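Local coordinates for putative lipoprotein (Campylobacter jejuni subsp. jejuni, PDB 2G5G) that binds heme as a cofacial pair linked to dimerization and probably takes part in bacterial heme transport, at residues D79-L85 against S135-N141; D43-E49 against V215-S221; A140-E146 against F199-M204; S221-K226 against V245-S249. One frame throughout, in Å; residues are numbered along the deposited sequence.

Contact 1 of 4, residues D79-L85 against S135-N141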
# COMPACT_ATOMS: atom_id res chain seq x y z
N ASP A 79 7.58 28.17 -16.49
CA ASP A 79 7.22 26.74 -16.55
C ASP A 79 6.35 26.27 -15.38
O ASP A 79 6.28 26.96 -14.39
CB ASP A 79 8.47 25.90 -16.62
CG ASP A 79 9.29 26.18 -17.88
OD1 ASP A 79 8.68 26.51 -18.93
OD2 ASP A 79 10.53 26.11 -17.81
N VAL A 80 5.72 25.09 -15.51
CA VAL A 80 4.82 24.54 -14.48
C VAL A 80 5.22 23.12 -14.09
O VAL A 80 5.29 22.23 -14.93
CB VAL A 80 3.34 24.58 -14.91
CG1 VAL A 80 2.43 23.91 -13.84
CG2 VAL A 80 2.90 26.00 -15.11
N ALA A 81 5.53 22.94 -12.81
CA ALA A 81 5.88 21.62 -12.28
C ALA A 81 4.61 21.04 -11.66
O ALA A 81 3.79 21.76 -11.10
CB ALA A 81 7.00 21.74 -11.22
N LEU A 82 4.47 19.73 -11.75
CA LEU A 82 3.26 19.05 -11.31
C LEU A 82 3.58 17.91 -10.37
O LEU A 82 4.33 16.99 -10.72
CB LEU A 82 2.43 18.56 -12.52
CG LEU A 82 1.77 19.59 -13.45
CD1 LEU A 82 1.09 18.91 -14.65
CD2 LEU A 82 0.79 20.48 -12.72
N GLU A 83 3.02 17.97 -9.16
CA GLU A 83 3.09 16.81 -8.26
C GLU A 83 2.55 15.57 -9.01
O GLU A 83 2.95 14.44 -8.71
CB GLU A 83 2.22 17.04 -7.01
CG GLU A 83 2.12 15.80 -6.07
CD GLU A 83 1.07 15.94 -4.95
OE1 GLU A 83 0.39 16.98 -4.85
OE2 GLU A 83 0.93 14.99 -4.17
N MSE A 84 1.66 15.77 -9.98
CA MSE A 84 1.05 14.56 -10.60
C MSE A 84 1.88 13.83 -11.64
O MSE A 84 1.49 12.75 -12.08
CB MSE A 84 -0.44 14.67 -11.00
CG MSE A 84 -1.11 16.00 -11.33
SE MSE A 84 -0.86 17.68 -10.28
CE MSE A 84 -1.15 17.11 -8.42
N LEU A 85 3.04 14.38 -11.98
CA LEU A 85 3.96 13.68 -12.87
C LEU A 85 5.28 13.49 -12.19
O LEU A 85 5.76 14.37 -11.46
CB LEU A 85 4.11 14.43 -14.19
CG LEU A 85 2.85 14.45 -15.04
CD1 LEU A 85 2.88 15.50 -16.13
CD2 LEU A 85 2.62 13.05 -15.65
N SER A 135 4.47 27.64 -21.68
CA SER A 135 5.06 26.91 -20.55
C SER A 135 5.49 25.51 -20.91
O SER A 135 4.83 24.84 -21.70
CB SER A 135 4.07 26.81 -19.38
OG SER A 135 3.82 28.09 -18.86
N LYS A 136 6.57 25.04 -20.30
CA LYS A 136 6.86 23.62 -20.31
C LYS A 136 6.33 22.95 -19.03
O LYS A 136 6.45 23.50 -17.91
CB LYS A 136 8.36 23.34 -20.47
CG LYS A 136 8.67 21.86 -20.65
CD LYS A 136 10.01 21.63 -21.31
CE LYS A 136 11.09 21.59 -20.27
NZ LYS A 136 12.38 21.14 -20.87
N ILE A 137 5.76 21.77 -19.19
CA ILE A 137 5.37 20.96 -18.01
C ILE A 137 6.52 20.14 -17.48
O ILE A 137 7.17 19.37 -18.23
CB ILE A 137 4.10 20.07 -18.29
CG1 ILE A 137 2.89 20.98 -18.50
CG2 ILE A 137 3.86 19.10 -17.13
CD1 ILE A 137 1.60 20.31 -18.94
N LEU A 138 6.79 20.29 -16.19
CA LEU A 138 7.83 19.53 -15.52
C LEU A 138 7.23 18.46 -14.60
O LEU A 138 6.23 18.73 -13.92
CB LEU A 138 8.75 20.46 -14.70
CG LEU A 138 9.23 21.78 -15.32
CD1 LEU A 138 9.98 22.65 -14.27
CD2 LEU A 138 10.11 21.52 -16.58
N GLY A 139 7.82 17.26 -14.59
CA GLY A 139 7.51 16.24 -13.57
C GLY A 139 8.25 16.58 -12.28
O GLY A 139 9.46 16.78 -12.30
N ALA A 140 7.51 16.70 -11.17
CA ALA A 140 8.10 17.19 -9.93
C ALA A 140 8.40 16.06 -8.97
O ALA A 140 9.26 16.17 -8.11
CB ALA A 140 7.15 18.24 -9.24
N ASN A 141 7.69 14.94 -9.14
CA ASN A 141 7.57 13.93 -8.08
C ASN A 141 8.47 12.68 -8.23
O ASN A 141 9.14 12.46 -9.26
CB ASN A 141 6.10 13.49 -8.05
CG ASN A 141 5.60 13.14 -6.63
OD1 ASN A 141 6.38 12.89 -5.72
ND2 ASN A 141 4.28 13.14 -6.47
O HOH W 1 2.23 12.70 -4.31

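Contact 2 of 4, residues D43-E49 against V215-S221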
# COMPACT_ATOMS: atom_id res chain seq x y z
N ASP A 43 10.70 33.54 -7.74
CA ASP A 43 11.28 32.56 -8.67
C ASP A 43 10.53 31.22 -8.68
O ASP A 43 10.51 30.52 -9.71
CB ASP A 43 12.78 32.31 -8.33
CG ASP A 43 13.57 33.60 -8.33
OD1 ASP A 43 13.64 34.20 -9.41
OD2 ASP A 43 14.05 34.05 -7.27
N VAL A 44 9.98 30.88 -7.53
CA VAL A 44 9.22 29.65 -7.35
C VAL A 44 7.87 30.01 -6.69
O VAL A 44 7.83 30.60 -5.61
CB VAL A 44 9.96 28.67 -6.42
CG1 VAL A 44 9.12 27.41 -6.19
CG2 VAL A 44 11.37 28.32 -7.00
N ILE A 45 6.79 29.62 -7.33
CA ILE A 45 5.47 29.88 -6.79
C ILE A 45 4.87 28.52 -6.48
O ILE A 45 4.70 27.70 -7.38
CB ILE A 45 4.56 30.65 -7.80
CG1 ILE A 45 5.13 32.04 -8.08
CG2 ILE A 45 3.13 30.79 -7.24
CD1 ILE A 45 4.82 32.56 -9.49
N LEU A 46 4.60 28.26 -5.20
CA LEU A 46 3.89 27.03 -4.85
C LEU A 46 2.38 27.28 -4.72
O LEU A 46 1.99 28.21 -4.04
CB LEU A 46 4.42 26.39 -3.57
CG LEU A 46 5.86 25.90 -3.53
CD1 LEU A 46 6.74 27.08 -3.29
CD2 LEU A 46 6.01 24.92 -2.36
N LEU A 47 1.58 26.44 -5.39
CA LEU A 47 0.10 26.57 -5.40
C LEU A 47 -0.48 25.30 -4.82
O LEU A 47 -0.39 24.21 -5.43
CB LEU A 47 -0.41 26.70 -6.84
CG LEU A 47 -1.53 27.68 -7.19
CD1 LEU A 47 -2.25 27.30 -8.49
CD2 LEU A 47 -2.49 28.17 -6.08
N GLY A 48 -1.04 25.43 -3.61
CA GLY A 48 -1.56 24.29 -2.87
C GLY A 48 -3.05 24.12 -3.14
O GLY A 48 -3.78 25.10 -3.14
N GLU A 49 -3.45 22.87 -3.36
CA GLU A 49 -4.83 22.55 -3.71
C GLU A 49 -5.37 21.36 -2.89
O GLU A 49 -4.60 20.59 -2.29
CB GLU A 49 -4.95 22.23 -5.21
CG GLU A 49 -4.24 20.92 -5.60
CD GLU A 49 -4.85 20.20 -6.83
OE1 GLU A 49 -5.69 20.78 -7.55
OE2 GLU A 49 -4.49 19.04 -7.05
N VAL A 215 9.10 29.32 -12.15
CA VAL A 215 8.35 28.06 -12.12
C VAL A 215 7.24 28.13 -11.10
O VAL A 215 7.43 28.70 -10.00
CB VAL A 215 9.29 26.82 -11.89
CG1 VAL A 215 10.02 26.87 -10.50
CG2 VAL A 215 8.51 25.46 -12.05
N LEU A 216 6.08 27.59 -11.50
CA LEU A 216 4.96 27.35 -10.58
C LEU A 216 4.75 25.83 -10.36
O LEU A 216 4.68 25.05 -11.34
CB LEU A 216 3.67 27.97 -11.13
CG LEU A 216 2.42 27.79 -10.23
CD1 LEU A 216 1.52 28.98 -10.25
CD2 LEU A 216 1.68 26.57 -10.73
N LEU A 217 4.66 25.42 -9.09
CA LEU A 217 4.28 24.07 -8.72
C LEU A 217 2.79 24.00 -8.36
O LEU A 217 2.28 24.86 -7.62
CB LEU A 217 5.09 23.55 -7.53
CG LEU A 217 4.75 22.14 -6.97
CD1 LEU A 217 5.35 21.01 -7.80
CD2 LEU A 217 5.21 22.05 -5.54
N LEU A 218 2.12 22.99 -8.90
CA LEU A 218 0.80 22.61 -8.37
C LEU A 218 0.97 21.30 -7.60
O LEU A 218 1.52 20.33 -8.12
CB LEU A 218 -0.25 22.45 -9.49
CG LEU A 218 -1.65 22.02 -9.01
CD1 LEU A 218 -2.31 23.18 -8.26
CD2 LEU A 218 -2.52 21.55 -10.23
N ALA A 219 0.52 21.29 -6.34
CA ALA A 219 0.70 20.14 -5.46
C ALA A 219 -0.35 20.24 -4.35
O ALA A 219 -1.01 21.24 -4.20
CB ALA A 219 2.14 20.09 -4.83
N GLY A 220 -0.53 19.16 -3.59
CA GLY A 220 -1.53 19.20 -2.53
C GLY A 220 -1.07 20.17 -1.47
O GLY A 220 0.13 20.41 -1.30
N SER A 221 -2.03 20.71 -0.73
CA SER A 221 -1.75 21.62 0.36
C SER A 221 -0.73 21.13 1.39
O SER A 221 0.05 21.94 1.90
CB SER A 221 -3.05 22.05 1.03
OG SER A 221 -3.73 22.91 0.13

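Contact 3 of 4, residues A140-E146 against F199-M204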
# COMPACT_ATOMS: atom_id res chain seq x y z
N ALA A 140 7.51 16.70 -11.17
CA ALA A 140 8.10 17.19 -9.93
C ALA A 140 8.40 16.06 -8.97
O ALA A 140 9.26 16.17 -8.11
CB ALA A 140 7.15 18.24 -9.24
N ASN A 141 7.69 14.94 -9.14
CA ASN A 141 7.57 13.93 -8.08
C ASN A 141 8.47 12.68 -8.23
O ASN A 141 9.14 12.46 -9.26
CB ASN A 141 6.10 13.49 -8.05
CG ASN A 141 5.60 13.14 -6.63
OD1 ASN A 141 6.38 12.89 -5.72
ND2 ASN A 141 4.28 13.14 -6.47
N LEU A 142 8.48 11.87 -7.18
CA LEU A 142 8.97 10.48 -7.22
C LEU A 142 8.21 9.63 -8.24
O LEU A 142 7.03 9.85 -8.46
CB LEU A 142 8.73 9.84 -5.85
CG LEU A 142 9.85 9.70 -4.81
CD1 LEU A 142 11.05 10.63 -4.98
CD2 LEU A 142 9.24 9.76 -3.40
N SER A 143 8.87 8.62 -8.82
CA SER A 143 8.14 7.59 -9.58
C SER A 143 7.47 6.57 -8.62
O SER A 143 7.86 6.48 -7.47
CB SER A 143 9.09 6.83 -10.52
OG SER A 143 10.07 6.15 -9.77
N ARG A 144 6.48 5.83 -9.12
CA ARG A 144 5.89 4.66 -8.42
C ARG A 144 6.97 3.73 -7.88
O ARG A 144 6.95 3.35 -6.71
CB ARG A 144 5.00 3.84 -9.37
CG ARG A 144 3.69 4.50 -9.77
CD ARG A 144 2.55 4.12 -8.83
NE ARG A 144 1.25 4.52 -9.36
CZ ARG A 144 0.51 3.77 -10.18
NH1 ARG A 144 0.94 2.58 -10.59
NH2 ARG A 144 -0.65 4.22 -10.61
N SER A 145 7.92 3.38 -8.75
CA SER A 145 9.03 2.49 -8.42
C SER A 145 9.89 3.06 -7.32
O SER A 145 10.33 2.33 -6.42
CB SER A 145 9.90 2.26 -9.66
OG SER A 145 9.11 2.40 -10.83
N GLU A 146 10.15 4.38 -7.38
CA GLU A 146 10.88 5.06 -6.32
C GLU A 146 10.12 4.99 -4.99
O GLU A 146 10.73 4.77 -3.94
CB GLU A 146 11.18 6.53 -6.71
CG GLU A 146 12.57 6.72 -7.34
CD GLU A 146 12.73 8.05 -8.07
OE1 GLU A 146 13.89 8.43 -8.32
OE2 GLU A 146 11.71 8.68 -8.41
N PHE A 199 10.30 12.22 1.40
CA PHE A 199 10.98 11.99 0.13
C PHE A 199 10.33 12.69 -1.07
O PHE A 199 11.06 13.22 -1.91
CB PHE A 199 11.12 10.48 -0.16
CG PHE A 199 12.37 9.86 0.40
CD1 PHE A 199 12.36 9.21 1.64
CD2 PHE A 199 13.55 9.87 -0.33
CE1 PHE A 199 13.51 8.63 2.16
CE2 PHE A 199 14.72 9.27 0.19
CZ PHE A 199 14.68 8.65 1.43
N LYS A 200 8.99 12.68 -1.16
CA LYS A 200 8.25 13.37 -2.22
C LYS A 200 8.57 14.86 -2.15
O LYS A 200 8.86 15.48 -3.17
CB LYS A 200 6.73 13.20 -2.07
CG LYS A 200 6.18 11.80 -2.44
CD LYS A 200 4.71 11.66 -2.09
CE LYS A 200 4.11 10.42 -2.80
NZ LYS A 200 2.71 10.23 -2.32
N ASP A 201 8.54 15.40 -0.94
CA ASP A 201 8.82 16.83 -0.70
C ASP A 201 10.24 17.23 -1.10
O ASP A 201 10.45 18.28 -1.72
CB ASP A 201 8.52 17.13 0.77
CG ASP A 201 7.03 17.21 1.04
OD1 ASP A 201 6.26 17.40 0.06
OD2 ASP A 201 6.61 17.07 2.22
N ARG A 202 11.19 16.34 -0.82
CA ARG A 202 12.58 16.54 -1.15
C ARG A 202 12.79 16.58 -2.66
O ARG A 202 13.48 17.46 -3.16
CB ARG A 202 13.43 15.42 -0.53
CG ARG A 202 14.94 15.56 -0.74
CD ARG A 202 15.47 16.88 -0.18
NE ARG A 202 15.26 17.06 1.27
CZ ARG A 202 16.11 16.63 2.21
NH1 ARG A 202 17.22 15.97 1.87
NH2 ARG A 202 15.85 16.85 3.49
N ARG A 203 12.17 15.64 -3.36
CA ARG A 203 12.27 15.55 -4.83
C ARG A 203 11.64 16.75 -5.52
O ARG A 203 12.29 17.38 -6.34
CB ARG A 203 11.62 14.27 -5.36
CG ARG A 203 11.44 14.23 -6.91
CD ARG A 203 12.76 14.23 -7.64
NE ARG A 203 13.62 13.12 -7.20
CZ ARG A 203 13.50 11.84 -7.61
NH1 ARG A 203 12.57 11.47 -8.48
NH2 ARG A 203 14.33 10.94 -7.13
N MSE A 204 10.38 17.06 -5.18
CA MSE A 204 9.72 18.26 -5.70
C MSE A 204 10.57 19.51 -5.44
O MSE A 204 10.73 20.32 -6.37
CB MSE A 204 8.30 18.41 -5.18
CG MSE A 204 7.38 17.21 -5.59
SE MSE A 204 5.57 17.61 -5.40
CE MSE A 204 5.32 16.53 -3.78
O HOH W 1 2.23 12.70 -4.31

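Contact 4 of 4, residues S221-K226 against V245-S249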
# COMPACT_ATOMS: atom_id res chain seq x y z
N SER A 221 -2.03 20.71 -0.73
CA SER A 221 -1.75 21.62 0.36
C SER A 221 -0.73 21.13 1.39
O SER A 221 0.05 21.94 1.90
CB SER A 221 -3.05 22.05 1.03
OG SER A 221 -3.73 22.91 0.13
N TYR A 222 -0.71 19.82 1.73
CA TYR A 222 0.27 19.37 2.73
C TYR A 222 1.70 19.49 2.22
O TYR A 222 2.63 19.73 3.02
CB TYR A 222 0.01 17.95 3.26
CG TYR A 222 -1.37 17.78 3.88
CD1 TYR A 222 -1.96 18.80 4.62
CD2 TYR A 222 -2.09 16.60 3.70
CE1 TYR A 222 -3.24 18.64 5.19
CE2 TYR A 222 -3.35 16.43 4.26
CZ TYR A 222 -3.92 17.45 5.01
OH TYR A 222 -5.17 17.29 5.54
N HIS A 223 1.84 19.38 0.90
CA HIS A 223 3.12 19.55 0.22
C HIS A 223 3.60 21.01 0.11
O HIS A 223 4.78 21.29 0.21
CB HIS A 223 3.02 18.93 -1.20
CG HIS A 223 2.89 17.44 -1.17
ND1 HIS A 223 3.91 16.62 -0.75
CD2 HIS A 223 1.86 16.63 -1.50
CE1 HIS A 223 3.51 15.36 -0.81
NE2 HIS A 223 2.28 15.34 -1.28
N THR A 224 2.67 21.91 -0.08
CA THR A 224 3.05 23.31 -0.27
C THR A 224 3.23 24.05 1.06
O THR A 224 3.81 25.15 1.10
CB THR A 224 2.09 24.04 -1.18
OG1 THR A 224 0.80 24.13 -0.56
CG2 THR A 224 2.01 23.32 -2.58
N SER A 225 2.74 23.44 2.15
CA SER A 225 2.79 24.04 3.46
C SER A 225 4.21 24.46 3.86
O SER A 225 5.14 23.66 3.89
CB SER A 225 2.25 23.07 4.53
OG SER A 225 2.59 23.56 5.82
N LYS A 226 4.35 25.73 4.24
CA LYS A 226 5.59 26.22 4.78
C LYS A 226 5.97 25.57 6.12
O LYS A 226 7.11 25.66 6.51
CB LYS A 226 5.48 27.73 4.98
CG LYS A 226 5.45 28.51 3.64
CD LYS A 226 5.05 29.93 3.90
CE LYS A 226 6.13 30.71 4.62
NZ LYS A 226 5.70 32.10 4.91
N VAL A 245 4.28 31.11 -1.52
CA VAL A 245 3.34 30.00 -1.35
C VAL A 245 1.93 30.55 -1.32
O VAL A 245 1.62 31.46 -0.52
CB VAL A 245 3.59 29.18 -0.06
CG1 VAL A 245 2.58 28.01 0.03
CG2 VAL A 245 5.06 28.69 0.04
N VAL A 246 1.10 30.04 -2.22
CA VAL A 246 -0.30 30.43 -2.31
C VAL A 246 -1.15 29.21 -2.05
O VAL A 246 -1.05 28.21 -2.78
CB VAL A 246 -0.68 30.99 -3.69
CG1 VAL A 246 -2.21 31.37 -3.73
CG2 VAL A 246 0.16 32.22 -4.03
N ASN A 247 -1.99 29.27 -1.03
CA ASN A 247 -2.79 28.08 -0.72
C ASN A 247 -4.23 28.37 -1.06
O ASN A 247 -4.73 29.47 -0.79
CB ASN A 247 -2.69 27.64 0.75
CG ASN A 247 -3.30 26.23 0.97
OD1 ASN A 247 -3.98 25.96 1.97
ND2 ASN A 247 -3.10 25.36 0.01
N LEU A 248 -4.88 27.40 -1.68
CA LEU A 248 -6.32 27.47 -1.99
C LEU A 248 -7.04 26.82 -0.80
O LEU A 248 -6.90 25.62 -0.57
CB LEU A 248 -6.60 26.73 -3.32
CG LEU A 248 -5.72 27.22 -4.50
CD1 LEU A 248 -5.97 26.35 -5.75
CD2 LEU A 248 -5.92 28.73 -4.77
N SER A 249 -7.75 27.62 -0.01
CA SER A 249 -8.23 27.09 1.28
C SER A 249 -9.35 26.06 1.14
O SER A 249 -10.10 26.05 0.17
CB SER A 249 -8.65 28.19 2.26
OG SER A 249 -9.73 28.96 1.76
O HOH W 2 -6.52 23.19 0.55

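Contact 1 of 4, residues D79-L85 against S135-N141
Val80 is held through both its N and its O, by Lys136 O and Leu138 N, in the parallel pairing of strands 79-82 and 137-141. Leu138 N lies 2.8 Å from Val80 O, and Leu82 N donates to Leu138 O. The packing is tightest on the face carrying Leu82 and Ile137, where Leu85 also packs from beyond the turn. With Ile137 CG2 anti to the backbone N, this methyl lies 3.7 Å from Leu82 CD1 and 3.9 Å from Leu85 CD1. On the reverse face Ala81 CB meets Ala140 CB at 4.0 Å and also Leu138 CB. Beyond Leu82 the chain makes a type I turn, and Leu82 O takes Leu85 N and Ala140 N from opposite faces of its carbonyl. Asn141 N then reaches Leu85 O, while Asn141 ND2 donates to Glu83 O at 2.9 Å, in the carbonyl plane and on a lone pair. A water accepts from Asn141 ND2 and donates to Glu83 OE2 (2.6 Å from the water oxygen); Glu83 OE1 binds Gly220 N. The solvent side is at Lys136: its N meets Asp79 OD1 at 2.9 Å from 40° above the carboxylate plane, but its partly exposed chain leads away to a salt bridge with Asp94. Asp79 itself is firmly bonded, OD2 being held by His211 and Asn213. Strand 78-82 lies between strands 214-220 and 137-141, the latter outermost in the chain's mixed sheet; helix 187-210 covers Ala81 and Ala140 through Leu208 and Met204, and helix 90-98 packs on Leu85, Lys136 and Leu138.

Contact 2 of 4, residues D43-E49 against V215-S221
Glu49 and Leu218 meet at about a right angle near the C-terminal ends of two parallel strands, 44-49 and 215-220. The glutamate has chi1 68°, which sets CG between the backbone N and the carbonyl carbon and lays the chain over the leucine methyl. Glu49 CB is 4.1 Å from Leu218 CD1. Glu49 CG, the next atom, rests 3.5 Å from Ala219 O and 4.0 Å from Leu218 CD1, and Glu49 CD passes the same methyl at 4.2 Å. The carboxylate at the tip turns to partners elsewhere: OE1 forms a salt bridge with Lys57 and a hydrogen bond with Gln60, and OE2 bonds to His51 and Tyr123, so both oxygens of this buried acid are satisfied. Leu218 CD1 also touches Leu47 CD1, and further back Leu216 CD1 lies 3.9 Å from Ile45 CG2, all on one face of the sheet. The face bearing Val44 and Leu46 packs more lightly across the pair, with Val44 CG2 and Val215 CG1 side by side. Backbone bonds alternate regularly from Val215 N to Asp43 O through Leu47 N to Leu217 O at 2.8 Å. The last, Ser221 N to Glu49 O at 3.0 Å, comes just after Gly220, the N-cap of the short helix that follows. These strands are central in the mixed sheet, strand 44-49 lying between 243-248 and 214-220, and 214-220 between 44-49 and 78-82; helix 54-73 covers the face of Ile45, Leu47 and Leu218 through Leu67, Ile63 and Gln60.

Contact 3 of 4, residues A140-E146 against F199-M204
Glu146 and Arg203 form an end-on salt bridge with two bonds. Arg203 NH2 donates to Glu146 OE1 at 2.8 Å, almost within the guanidinium plane yet 55° above that of the carboxylate, and Arg203 NH1 donates to Glu146 OE2 at 2.9 Å on its syn side. The two planes stand 56° apart. OE2 has a second duty: its anti lone pair takes Ser143 N, while Ser143 OG accepts from Glu146 N at 3.0 Å. This is a capping box at the start of helix 144-151, so the residue that closes the cap also fixes the arginine. The helix carries Ile147, Thr148 and Tyr151 of the heme pocket, Tyr151 being probably the iron ligand, and helix 187-210 contributes Leu189, Leu193 and Ile196; the contact thus joins two elements that line the heme site. In van der Waals packing, Leu142 CD1 lies 3.7 Å above the plane of the Arg203 guanidinium, over its centre, the bends at chi2 and chi3 folding that group back over the leucine. Leu142 CD2 reaches Phe199 CB at 3.8 Å and also touches Lys200 CG. Ala140 CB packs on CG of selenomethionine Met204. Lys200 CG merely packs against Asn141 OD1, 3.5 Å away, as the extended lysine crosses the amide obliquely. The remaining polar contacts are gathered round Asn141. Asn141 OD1 accepts from Leu142 N at 2.8 Å. The water bound by Asn141 also accepts, weakly, from Lys200 NZ, and the same lysine nitrogen hydrogen-bonds a heme propionate oxygen, O2A.

Contact 4 of 4, residues S221-K226 against V245-S249
Ser221 OG is met by the amide of Asn247 and by a water. Asn247 ND2 donates to Ser221 OG over 2.5 Å, a suspiciously short length whose exact value is doubtful. The N-H...O angle of 166° is nevertheless close to straight, and the hydroxyl lies only 6° out of the amide plane. Asn247 CG is anti to the backbone N, chi1 -169°, which swings the amide off its strand toward the helix. The water stands 2.8 Å from Ser221 OG and donates to Leu248 O at 2.7 Å, giving a second, indirect link between serine and strand. Ser221 opens the single-turn helix 221-224, which directly follows strand 214-220. The chain then runs through helix 230-236 to strand 243-248, parallel to 214-220 with strand 44-49 between them: a beta-alpha-beta crossover that skips one strand, with the first turn of its connection packed here against its last strand. Farther along, the contact is van der Waals packing. Val245 CG1, anti to the backbone N, comes within 3.3 Å of Thr224 O and 4.2 Å of Thr224 CB, while its other branch, Val245 CG2, touches Lys226 CG at 3.6 Å. The lysine aliphatic chain and the valine slide past each other in opposite directions; a bend at chi3 then turns the chain, and its NZ makes a salt bridge with Asp259. The same aspartate accepts from Val245 N, so one carboxylate serves both segments. Thr224 and Val245 both pack on Leu46 of strand 44-49.

Overall arrangement
From the N terminus, strand 44-49 opens the widest loop, which contact 2 closes some 166 residues later at 215-221. Inside that span contact 1 closes first, when 135-141 returns to 79-85. Contact 3 starts where contact 1 ends, sharing Ala140 and Asn141, and closes at 199-204, still before contact 2. Contact 4 then starts from Ser221, which it shares with contact 2, and closes a short loop at 245-249, after and outside the span of contact 2. Contacts 1 and 2 join neighbouring strands of one sheet, and Ala81 N probably bonds Leu216 O between them. Contact 3 ties the edge strand to heme-lining helix 187-210; Asp201 and His223 join it to contact 4.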